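Local coordinates for protein catalase (Exiguobacterium oxidotolerans, PDB 2J2M) that catalyses the breakdown of hydrogen peroxide into water and oxygen, using a bound haem, at residues N209-K214 / V262-P267; A188-M193 / H241-T246; L215-K220 / W258-Q263. All coordinates share one frame; numbering follows the deposited sequence.

How the contacts relate
Two of the three contacts are consecutive lengths of one strand pairing: contacts 1 and 3 both join strand 210-219 to strand 257-265, share Val262 and Gln263, and have centres about 16 Å apart. All three are buried, yet their chemistry changes with place. In contact 1, near the end of the ladder, a tyrosine packed on a proline, and aliphatic groups, accompany the backbone bonds; contact 3 adds tryptophans on one face and an arginine-glutamine pair on the other. Contact 2, its centre about 18 Å from that of contact 3, involves no strand, setting a loop against helix 241-251 through a salt bridge and an alanine-tyrosine contact. It meets contact 3 where Met193 O approaches Trp258 NE1, probably in a hydrogen bond.

Contact 1: N209-K214 / V262-P267; sequences NTVYIK and VQVLDP
Tyr212 leaves its strand with CG beside its own backbone N and anti to the carbonyl carbon (chi1 -71°), a torsion that carries the ring off the face it shares with Leu265, slanting toward Pro267. Its CB lies 3.3 Å from Leu265 O and also faces the CB of Leu265, its partner in the ladder. Further out, CD2 meets the proline ring 3.8 Å away at Pro267 CG, and CE2 comes equally close to Pro267 CB, while Pro267 CA sits at the ring edge, near its plane. The tip then passes beyond the two segments, where OH is hydrogen-bonded to Glu328. An alanine here removes the ring and its hydroxyl, and would probably loosen the packing against Pro267 and the link to Glu328. The backbone pairing rests on two reciprocal pairs of bonds: Tyr212 with Leu265, and Lys214 with Gln263. The straightest runs from Gln263 N to Lys214 O (2.8 Å, 167°), its donor standing above the carbonyl plane. Between them, Ile213 faces Val264 in a non-hydrogen-bonded pair, and Ile213 CA comes within 2.9 Å of Gln263 O in a CA-H...O contact. Val211 crosses Val264 obliquely, its CB 3.6 Å from Val264 CG1. Where the pairing ends, Pro267 CD lies 3.2 Å from Thr210 O. Such a regular antiparallel ladder is the building unit of the beta-barrel at the heart of the catalase fold.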
loop_
_atom_site.group_PDB
_atom_site.type_symbol
_atom_site.label_atom_id
_atom_site.label_comp_id
_atom_site.label_asym_id
_atom_site.label_seq_id
_atom_site.Cartn_x
_atom_site.Cartn_y
_atom_site.Cartn_z
ATOM N N ASN A 209 18.196 21.915 -34.158
ATOM C CA ASN A 209 19.535 22.094 -33.618
ATOM C C ASN A 209 19.536 21.909 -32.111
ATOM O O ASN A 209 18.789 22.591 -31.384
ATOM C CB ASN A 209 20.091 23.490 -33.927
ATOM C CG ASN A 209 21.567 23.604 -33.594
ATOM O OD1 ASN A 209 22.367 22.773 -34.029
ATOM N ND2 ASN A 209 21.933 24.611 -32.805
ATOM N N THR A 210 20.393 21.020 -31.627
ATOM C CA THR A 210 20.481 20.835 -30.170
ATOM C C THR A 210 21.740 21.431 -29.562
ATOM O O THR A 210 22.803 21.309 -30.126
ATOM C CB THR A 210 20.119 19.370 -29.682
ATOM O OG1 THR A 210 20.909 18.991 -28.553
ATOM C CG2 THR A 210 20.278 18.351 -30.781
ATOM N N VAL A 211 21.587 22.145 -28.445
ATOM C CA VAL A 211 22.739 22.571 -27.635
ATOM C C VAL A 211 22.664 21.938 -26.235
ATOM O O VAL A 211 21.567 21.613 -25.758
ATOM C CB VAL A 211 22.833 24.138 -27.509
ATOM C CG1 VAL A 211 23.162 24.794 -28.863
ATOM C CG2 VAL A 211 21.519 24.732 -26.939
ATOM N N TYR A 212 23.817 21.767 -25.594
ATOM C CA TYR A 212 23.898 21.452 -24.160
ATOM C C TYR A 212 23.743 22.688 -23.283
ATOM O O TYR A 212 24.394 23.712 -23.500
ATOM C CB TYR A 212 25.231 20.780 -23.800
ATOM C CG TYR A 212 25.373 19.366 -24.324
ATOM C CD1 TYR A 212 24.673 18.305 -23.724
ATOM C CD2 TYR A 212 26.208 19.089 -25.404
ATOM C CE1 TYR A 212 24.802 17.011 -24.184
ATOM C CE2 TYR A 212 26.343 17.788 -25.889
ATOM C CZ TYR A 212 25.631 16.754 -25.270
ATOM O OH TYR A 212 25.762 15.470 -25.734
ATOM N N ILE A 213 22.906 22.565 -22.257
ATOM C CA ILE A 213 22.625 23.709 -21.393
ATOM C C ILE A 213 22.747 23.337 -19.916
ATOM O O ILE A 213 22.435 22.209 -19.525
ATOM C CB ILE A 213 21.219 24.335 -21.684
ATOM C CG1 ILE A 213 20.103 23.423 -21.166
ATOM C CG2 ILE A 213 21.033 24.623 -23.183
ATOM C CD1 ILE A 213 19.573 23.830 -19.819
ATOM N N LYS A 214 23.218 24.302 -19.128
ATOM C CA LYS A 214 23.202 24.250 -17.669
ATOM C C LYS A 214 22.259 25.393 -17.232
ATOM O O LYS A 214 22.132 26.432 -17.932
ATOM C CB LYS A 214 24.616 24.492 -17.132
ATOM C CG LYS A 214 25.158 23.520 -16.072
ATOM C CD LYS A 214 25.507 22.189 -16.679
ATOM C CE LYS A 214 26.918 21.726 -16.359
ATOM N NZ LYS A 214 27.307 21.351 -14.967
ATOM N N VAL A 262 21.156 30.749 -18.190
ATOM C CA VAL A 262 21.400 29.557 -18.955
ATOM C C VAL A 262 22.827 29.588 -19.480
ATOM O O VAL A 262 23.288 30.607 -19.967
ATOM C CB VAL A 262 20.333 29.380 -20.100
ATOM C CG1 VAL A 262 20.453 30.464 -21.173
ATOM C CG2 VAL A 262 20.429 27.998 -20.737
ATOM N N GLN A 263 23.525 28.467 -19.350
ATOM C CA GLN A 263 24.818 28.263 -20.012
ATOM C C GLN A 263 24.666 27.298 -21.181
ATOM O O GLN A 263 24.044 26.237 -21.060
ATOM C CB GLN A 263 25.868 27.745 -19.027
ATOM C CG GLN A 263 26.343 28.791 -18.030
ATOM C CD GLN A 263 27.182 28.172 -16.952
ATOM O OE1 GLN A 263 26.690 27.391 -16.149
ATOM N NE2 GLN A 263 28.466 28.496 -16.939
ATOM N N VAL A 264 25.254 27.694 -22.308
ATOM C CA VAL A 264 25.106 26.996 -23.578
ATOM C C VAL A 264 26.456 26.543 -24.145
ATOM O O VAL A 264 27.391 27.328 -24.328
ATOM C CB VAL A 264 24.354 27.870 -24.610
ATOM C CG1 VAL A 264 24.162 27.113 -25.911
ATOM C CG2 VAL A 264 22.996 28.313 -24.049
ATOM N N LEU A 265 26.514 25.251 -24.422
ATOM C CA LEU A 265 27.696 24.581 -24.893
ATOM C C LEU A 265 27.315 23.761 -26.108
ATOM O O LEU A 265 26.500 22.839 -26.012
ATOM C CB LEU A 265 28.245 23.646 -23.807
ATOM C CG LEU A 265 29.411 22.741 -24.241
ATOM C CD1 LEU A 265 30.709 23.534 -24.556
ATOM C CD2 LEU A 265 29.662 21.677 -23.185
ATOM N N ASP A 266 27.911 24.097 -27.247
ATOM C CA ASP A 266 27.602 23.418 -28.491
ATOM C C ASP A 266 28.138 21.981 -28.437
ATOM O O ASP A 266 29.270 21.744 -27.979
ATOM C CB ASP A 266 28.182 24.184 -29.651
ATOM C CG ASP A 266 27.790 23.611 -30.961
ATOM O OD1 ASP A 266 26.880 24.179 -31.618
ATOM O OD2 ASP A 266 28.362 22.560 -31.339
ATOM N N PRO A 267 27.321 21.004 -28.860
ATOM C CA PRO A 267 27.795 19.611 -28.846
ATOM C C PRO A 267 29.144 19.363 -29.551
ATOM O O PRO A 267 29.874 18.444 -29.153
ATOM C CB PRO A 267 26.655 18.855 -29.528
ATOM C CG PRO A 267 25.418 19.675 -29.099
ATOM C CD PRO A 267 25.918 21.097 -29.307
#

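Contact 2: A188-M193 / H241-T246; sequences ASYRKM and HASNDT
Asp245 receives the polar side of the loop. Ser189 OG donates to Asp245 OD2 over 2.9 Å, reaching it from above the carboxylate plane, and Arg191 adds a salt bridge, with NH1 3.1 Å from Asp245 OD1 and a second, longer bond to OD2. Both arginine bonds are weak, and the guanidinium and carboxylate planes stand 50° apart, so this is no flat two-pronged pairing; charge is likely to matter more than bond geometry. The arginine's CD also lies close, 3.0 Å from Asp245 OD2. One turn earlier on the helix, Ala242 puts its methyl over a face of the Tyr190 ring in a CH-pi contact, CB 3.7 Å from the ring centroid and 16° off the normal. The arrangement is loop-on-helix packing: residues 188-191 lie against the start of helix 241-251, using Ala242, Asp245 and Thr246 from one side of it. At the helix start, His241 NE2 makes a weak, bent bond of 2.8 Å to Ala188 O, which meets the imidazole at its edge. Thr246 OG1 approaches Tyr190 CB to 3.5 Å while bonding back to Ala242 O, an acceptor that also takes Thr246 N; this bond within the helix fixes the threonine's rotation. In the second shell, Glu105 OE2 is hydrogen-bonded to both Tyr190 OH and Ser243 OG, joining the ring's tip to the helix. Asp254 forms a salt bridge with Arg191 NH2, giving the guanidinium a second carboxylate.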
loop_
_atom_site.group_PDB
_atom_site.type_symbol
_atom_site.label_atom_id
_atom_site.label_comp_id
_atom_site.label_asym_id
_atom_site.label_seq_id
_atom_site.Cartn_x
_atom_site.Cartn_y
_atom_site.Cartn_z
ATOM N N ALA A 188 21.913 30.253 5.157
ATOM C CA ALA A 188 21.209 30.915 6.258
ATOM C C ALA A 188 19.693 30.770 6.111
ATOM O O ALA A 188 18.939 30.778 7.104
ATOM C CB ALA A 188 21.610 32.413 6.351
ATOM N N SER A 189 19.254 30.702 4.855
ATOM C CA SER A 189 17.935 30.189 4.550
ATOM C C SER A 189 17.749 29.861 3.070
ATOM O O SER A 189 18.604 30.147 2.206
ATOM C CB SER A 189 16.827 31.123 5.045
ATOM O OG SER A 189 16.962 32.385 4.454
ATOM N N TYR A 190 16.599 29.246 2.818
ATOM C CA TYR A 190 16.143 28.911 1.488
ATOM C C TYR A 190 16.128 30.097 0.517
ATOM O O TYR A 190 16.443 29.924 -0.666
ATOM C CB TYR A 190 14.768 28.249 1.590
ATOM C CG TYR A 190 14.792 26.938 2.371
ATOM C CD1 TYR A 190 15.845 26.049 2.243
ATOM C CD2 TYR A 190 13.744 26.590 3.228
ATOM C CE1 TYR A 190 15.865 24.841 2.957
ATOM C CE2 TYR A 190 13.756 25.384 3.938
ATOM C CZ TYR A 190 14.820 24.514 3.789
ATOM O OH TYR A 190 14.842 23.332 4.472
ATOM N N ARG A 191 15.794 31.290 1.018
ATOM C CA ARG A 191 15.674 32.472 0.171
ATOM C C ARG A 191 17.035 33.134 -0.060
ATOM O O ARG A 191 17.191 34.007 -0.937
ATOM C CB ARG A 191 14.642 33.459 0.734
ATOM C CG ARG A 191 15.025 34.101 2.046
ATOM C CD ARG A 191 13.796 34.578 2.834
ATOM N NE ARG A 191 13.563 35.984 2.580
ATOM C CZ ARG A 191 13.932 36.976 3.383
ATOM N NH1 ARG A 191 14.517 36.732 4.548
ATOM N NH2 ARG A 191 13.667 38.225 3.024
ATOM N N LYS A 192 18.030 32.696 0.711
ATOM C CA LYS A 192 19.373 33.250 0.588
ATOM C C LYS A 192 20.380 32.243 0.041
ATOM O O LYS A 192 21.506 32.151 0.521
ATOM C CB LYS A 192 19.827 33.819 1.923
ATOM C CG LYS A 192 18.908 34.916 2.414
ATOM C CD LYS A 192 19.492 35.675 3.589
ATOM C CE LYS A 192 18.448 36.665 4.114
ATOM N NZ LYS A 192 18.934 37.294 5.365
ATOM N N MET A 193 19.959 31.509 -0.978
ATOM C CA MET A 193 20.792 30.509 -1.628
ATOM C C MET A 193 20.536 30.493 -3.125
ATOM O O MET A 193 19.487 30.942 -3.612
ATOM C CB MET A 193 20.504 29.117 -1.059
ATOM C CG MET A 193 19.257 28.454 -1.630
ATOM S SD MET A 193 18.875 26.957 -0.720
ATOM C CE MET A 193 17.418 26.363 -1.636
ATOM N N HIS A 241 14.330 26.896 11.204
ATOM C CA HIS A 241 14.620 28.320 10.926
ATOM C C HIS A 241 14.410 28.732 9.474
ATOM O O HIS A 241 13.849 29.800 9.213
ATOM C CB HIS A 241 16.008 28.765 11.425
ATOM C CG HIS A 241 17.112 28.516 10.446
ATOM N ND1 HIS A 241 17.753 27.298 10.336
ATOM C CD2 HIS A 241 17.689 29.330 9.527
ATOM C CE1 HIS A 241 18.664 27.368 9.378
ATOM N NE2 HIS A 241 18.646 28.590 8.872
ATOM N N ALA A 242 14.835 27.887 8.533
ATOM C CA ALA A 242 14.789 28.261 7.123
ATOM C C ALA A 242 13.348 28.325 6.652
ATOM O O ALA A 242 12.959 29.281 5.983
ATOM C CB ALA A 242 15.619 27.318 6.275
ATOM N N SER A 243 12.561 27.322 7.044
ATOM C CA SER A 243 11.113 27.267 6.758
ATOM C C SER A 243 10.393 28.483 7.346
ATOM O O SER A 243 9.679 29.186 6.635
ATOM C CB SER A 243 10.487 25.975 7.326
ATOM O OG SER A 243 10.823 24.869 6.508
ATOM N N ASN A 244 10.577 28.687 8.650
ATOM C CA ASN A 244 10.093 29.856 9.364
ATOM C C ASN A 244 10.380 31.185 8.642
ATOM O O ASN A 244 9.452 31.954 8.384
ATOM C CB ASN A 244 10.735 29.890 10.752
ATOM C CG ASN A 244 9.922 30.685 11.757
ATOM O OD1 ASN A 244 8.815 31.160 11.456
ATOM N ND2 ASN A 244 10.457 30.812 12.984
ATOM N N ASP A 245 11.656 31.424 8.317
ATOM C CA ASP A 245 12.110 32.662 7.680
ATOM C C ASP A 245 11.506 32.852 6.282
ATOM O O ASP A 245 11.083 33.953 5.938
ATOM C CB ASP A 245 13.659 32.718 7.619
ATOM C CG ASP A 245 14.179 33.847 6.722
ATOM O OD1 ASP A 245 14.165 35.011 7.142
ATOM O OD2 ASP A 245 14.606 33.577 5.581
ATOM N N THR A 246 11.463 31.775 5.490
ATOM C CA THR A 246 10.894 31.838 4.132
ATOM C C THR A 246 9.373 31.990 4.162
ATOM O O THR A 246 8.789 32.706 3.317
ATOM C CB THR A 246 11.276 30.610 3.237
ATOM O OG1 THR A 246 12.657 30.288 3.406
ATOM C CG2 THR A 246 11.047 30.924 1.773
#

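Contact 3: L215-K220 / W258-Q263; sequences LRWVPK and WDLFVQ
Gln263 NE2 is gripped by two hydrogen bonds, to the carbonyl oxygens of Ile289 and Trp284. A third hold on the same amide is the short, nearly straight bond from Arg216 NH1 to Gln263 OE1, 2.6 Å at 165°; the donor lies on a lone pair and the oxygen in the guanidinium plane. The two flat groups are nonetheless turned 45° apart. Together the three bonds fix the rotation of the amide, and Arg216 NH2 has a salt bridge to Asp283. The arginine reaches the glutamine by bending at chi2 (75°) and chi3, after its CB has passed Phe261 CB. Along the strands the backbone closes in reciprocal bonds, Arg216 with Phe261 and Val218 with Asp259; the shortest joins Phe261 N to Arg216 O at 2.8 Å, in the carbonyl plane. This is an antiparallel pairing within the catalase beta-barrel, and its two faces differ sharply. On the face of Leu215, Trp217 and Leu260, Leu260 CD1 rests over the six-membered ring of Trp217, 3.8 Å from its centroid in a CH-pi contact, while also touching Leu215 CG. Trp258 crosses Trp217 at about a right angle, its CB 3.6 Å from Trp217 CE3, and its CD1 lies 3.5 Å from Pro219 CA. Phe113 stacks on Trp217 and meets Trp258 edge-to-face, extending an aromatic cluster to another strand of the barrel. On the opposite face, Val218 CG2 touches Phe261 CE2 at 3.6 Å, and Arg216 O comes to the edge of the phenyl ring, near its plane.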
loop_
_atom_site.group_PDB
_atom_site.type_symbol
_atom_site.label_atom_id
_atom_site.label_comp_id
_atom_site.label_asym_id
_atom_site.label_seq_id
_atom_site.Cartn_x
_atom_site.Cartn_y
_atom_site.Cartn_z
ATOM N N LEU A 215 21.597 25.193 -16.087
ATOM C CA LEU A 215 20.643 26.161 -15.567
ATOM C C LEU A 215 21.117 26.689 -14.239
ATOM O O LEU A 215 21.676 25.945 -13.443
ATOM C CB LEU A 215 19.266 25.534 -15.436
ATOM C CG LEU A 215 18.134 25.830 -16.431
ATOM C CD1 LEU A 215 18.464 26.786 -17.594
ATOM C CD2 LEU A 215 17.479 24.528 -16.933
ATOM N N ARG A 216 20.827 27.961 -13.992
ATOM C CA ARG A 216 21.447 28.739 -12.932
ATOM C C ARG A 216 20.422 29.686 -12.274
ATOM O O ARG A 216 19.848 30.541 -12.954
ATOM C CB ARG A 216 22.587 29.570 -13.559
ATOM C CG ARG A 216 24.008 29.222 -13.111
ATOM C CD ARG A 216 24.625 27.937 -13.667
ATOM N NE ARG A 216 25.439 27.462 -12.560
ATOM C CZ ARG A 216 26.695 27.041 -12.572
ATOM N NH1 ARG A 216 27.387 26.874 -13.682
ATOM N NH2 ARG A 216 27.230 26.708 -11.421
ATOM N N TRP A 217 20.167 29.517 -10.977
ATOM C CA TRP A 217 19.349 30.487 -10.223
ATOM C C TRP A 217 20.199 31.374 -9.312
ATOM O O TRP A 217 21.063 30.873 -8.588
ATOM C CB TRP A 217 18.291 29.795 -9.363
ATOM C CG TRP A 217 17.275 28.962 -10.090
ATOM C CD1 TRP A 217 17.330 27.607 -10.305
ATOM C CD2 TRP A 217 16.031 29.408 -10.654
ATOM N NE1 TRP A 217 16.208 27.194 -10.961
ATOM C CE2 TRP A 217 15.387 28.270 -11.183
ATOM C CE3 TRP A 217 15.392 30.648 -10.745
ATOM C CZ2 TRP A 217 14.137 28.337 -11.823
ATOM C CZ3 TRP A 217 14.133 30.721 -11.387
ATOM C CH2 TRP A 217 13.526 29.569 -11.906
ATOM N N VAL A 218 19.943 32.685 -9.352
ATOM C CA VAL A 218 20.734 33.685 -8.625
ATOM C C VAL A 218 19.763 34.473 -7.754
ATOM O O VAL A 218 18.861 35.099 -8.284
ATOM C CB VAL A 218 21.525 34.655 -9.606
ATOM C CG1 VAL A 218 22.365 35.715 -8.821
ATOM C CG2 VAL A 218 22.449 33.868 -10.616
ATOM N N PRO A 219 19.925 34.435 -6.406
ATOM C CA PRO A 219 18.909 35.042 -5.550
ATOM C C PRO A 219 19.033 36.548 -5.463
ATOM O O PRO A 219 20.143 37.064 -5.311
ATOM C CB PRO A 219 19.189 34.423 -4.185
ATOM C CG PRO A 219 20.657 34.160 -4.182
ATOM C CD PRO A 219 21.020 33.829 -5.615
ATOM N N LYS A 220 17.909 37.253 -5.519
ATOM C CA LYS A 220 17.948 38.710 -5.362
ATOM C C LYS A 220 18.421 39.133 -3.946
ATOM O O LYS A 220 19.042 40.184 -3.795
ATOM C CB LYS A 220 16.606 39.352 -5.775
ATOM C CG LYS A 220 16.062 40.427 -4.814
ATOM C CD LYS A 220 15.591 41.693 -5.559
ATOM C CE LYS A 220 14.402 42.356 -4.853
ATOM N NZ LYS A 220 14.769 42.892 -3.494
ATOM N N TRP A 258 14.330 34.956 -7.627
ATOM C CA TRP A 258 15.603 34.543 -8.202
ATOM C C TRP A 258 15.591 34.837 -9.690
ATOM O O TRP A 258 14.537 34.728 -10.354
ATOM C CB TRP A 258 15.835 33.027 -8.069
ATOM C CG TRP A 258 16.086 32.464 -6.701
ATOM C CD1 TRP A 258 17.268 31.973 -6.223
ATOM C CD2 TRP A 258 15.119 32.264 -5.660
ATOM N NE1 TRP A 258 17.110 31.503 -4.935
ATOM C CE2 TRP A 258 15.797 31.672 -4.567
ATOM C CE3 TRP A 258 13.750 32.531 -5.543
ATOM C CZ2 TRP A 258 15.149 31.348 -3.375
ATOM C CZ3 TRP A 258 13.111 32.216 -4.360
ATOM C CH2 TRP A 258 13.806 31.625 -3.294
ATOM N N ASP A 259 16.770 35.151 -10.231
ATOM C CA ASP A 259 16.944 35.167 -11.682
ATOM C C ASP A 259 17.445 33.836 -12.273
ATOM O O ASP A 259 18.329 33.186 -11.713
ATOM C CB ASP A 259 17.823 36.345 -12.082
ATOM C CG ASP A 259 17.174 37.655 -11.749
ATOM O OD1 ASP A 259 17.365 38.121 -10.615
ATOM O OD2 ASP A 259 16.431 38.200 -12.585
ATOM N N LEU A 260 16.860 33.436 -13.395
ATOM C CA LEU A 260 17.287 32.220 -14.131
ATOM C C LEU A 260 18.231 32.554 -15.300
ATOM O O LEU A 260 17.890 33.342 -16.184
ATOM C CB LEU A 260 16.077 31.437 -14.659
ATOM C CG LEU A 260 16.312 30.125 -15.422
ATOM C CD1 LEU A 260 16.812 29.001 -14.491
ATOM C CD2 LEU A 260 15.039 29.673 -16.121
ATOM N N PHE A 261 19.416 31.947 -15.280
ATOM C CA PHE A 261 20.371 32.094 -16.339
ATOM C C PHE A 261 20.624 30.715 -16.966
ATOM O O PHE A 261 20.361 29.658 -16.353
ATOM C CB PHE A 261 21.700 32.660 -15.819
ATOM C CG PHE A 261 21.628 34.074 -15.285
ATOM C CD1 PHE A 261 22.094 35.139 -16.048
ATOM C CD2 PHE A 261 21.146 34.332 -13.991
ATOM C CE1 PHE A 261 22.063 36.446 -15.562
ATOM C CE2 PHE A 261 21.091 35.644 -13.484
ATOM C CZ PHE A 261 21.552 36.702 -14.271
ATOM N N VAL A 262 21.156 30.749 -18.190
ATOM C CA VAL A 262 21.400 29.557 -18.955
ATOM C C VAL A 262 22.827 29.588 -19.480
ATOM O O VAL A 262 23.288 30.607 -19.967
ATOM C CB VAL A 262 20.333 29.380 -20.100
ATOM C CG1 VAL A 262 20.453 30.464 -21.173
ATOM C CG2 VAL A 262 20.429 27.998 -20.737
ATOM N N GLN A 263 23.525 28.467 -19.350
ATOM C CA GLN A 263 24.818 28.263 -20.012
ATOM C C GLN A 263 24.666 27.298 -21.181
ATOM O O GLN A 263 24.044 26.237 -21.060
ATOM C CB GLN A 263 25.868 27.745 -19.027
ATOM C CG GLN A 263 26.343 28.791 -18.030
ATOM C CD GLN A 263 27.182 28.172 -16.952
ATOM O OE1 GLN A 263 26.690 27.391 -16.149
ATOM N NE2 GLN A 263 28.466 28.496 -16.939
#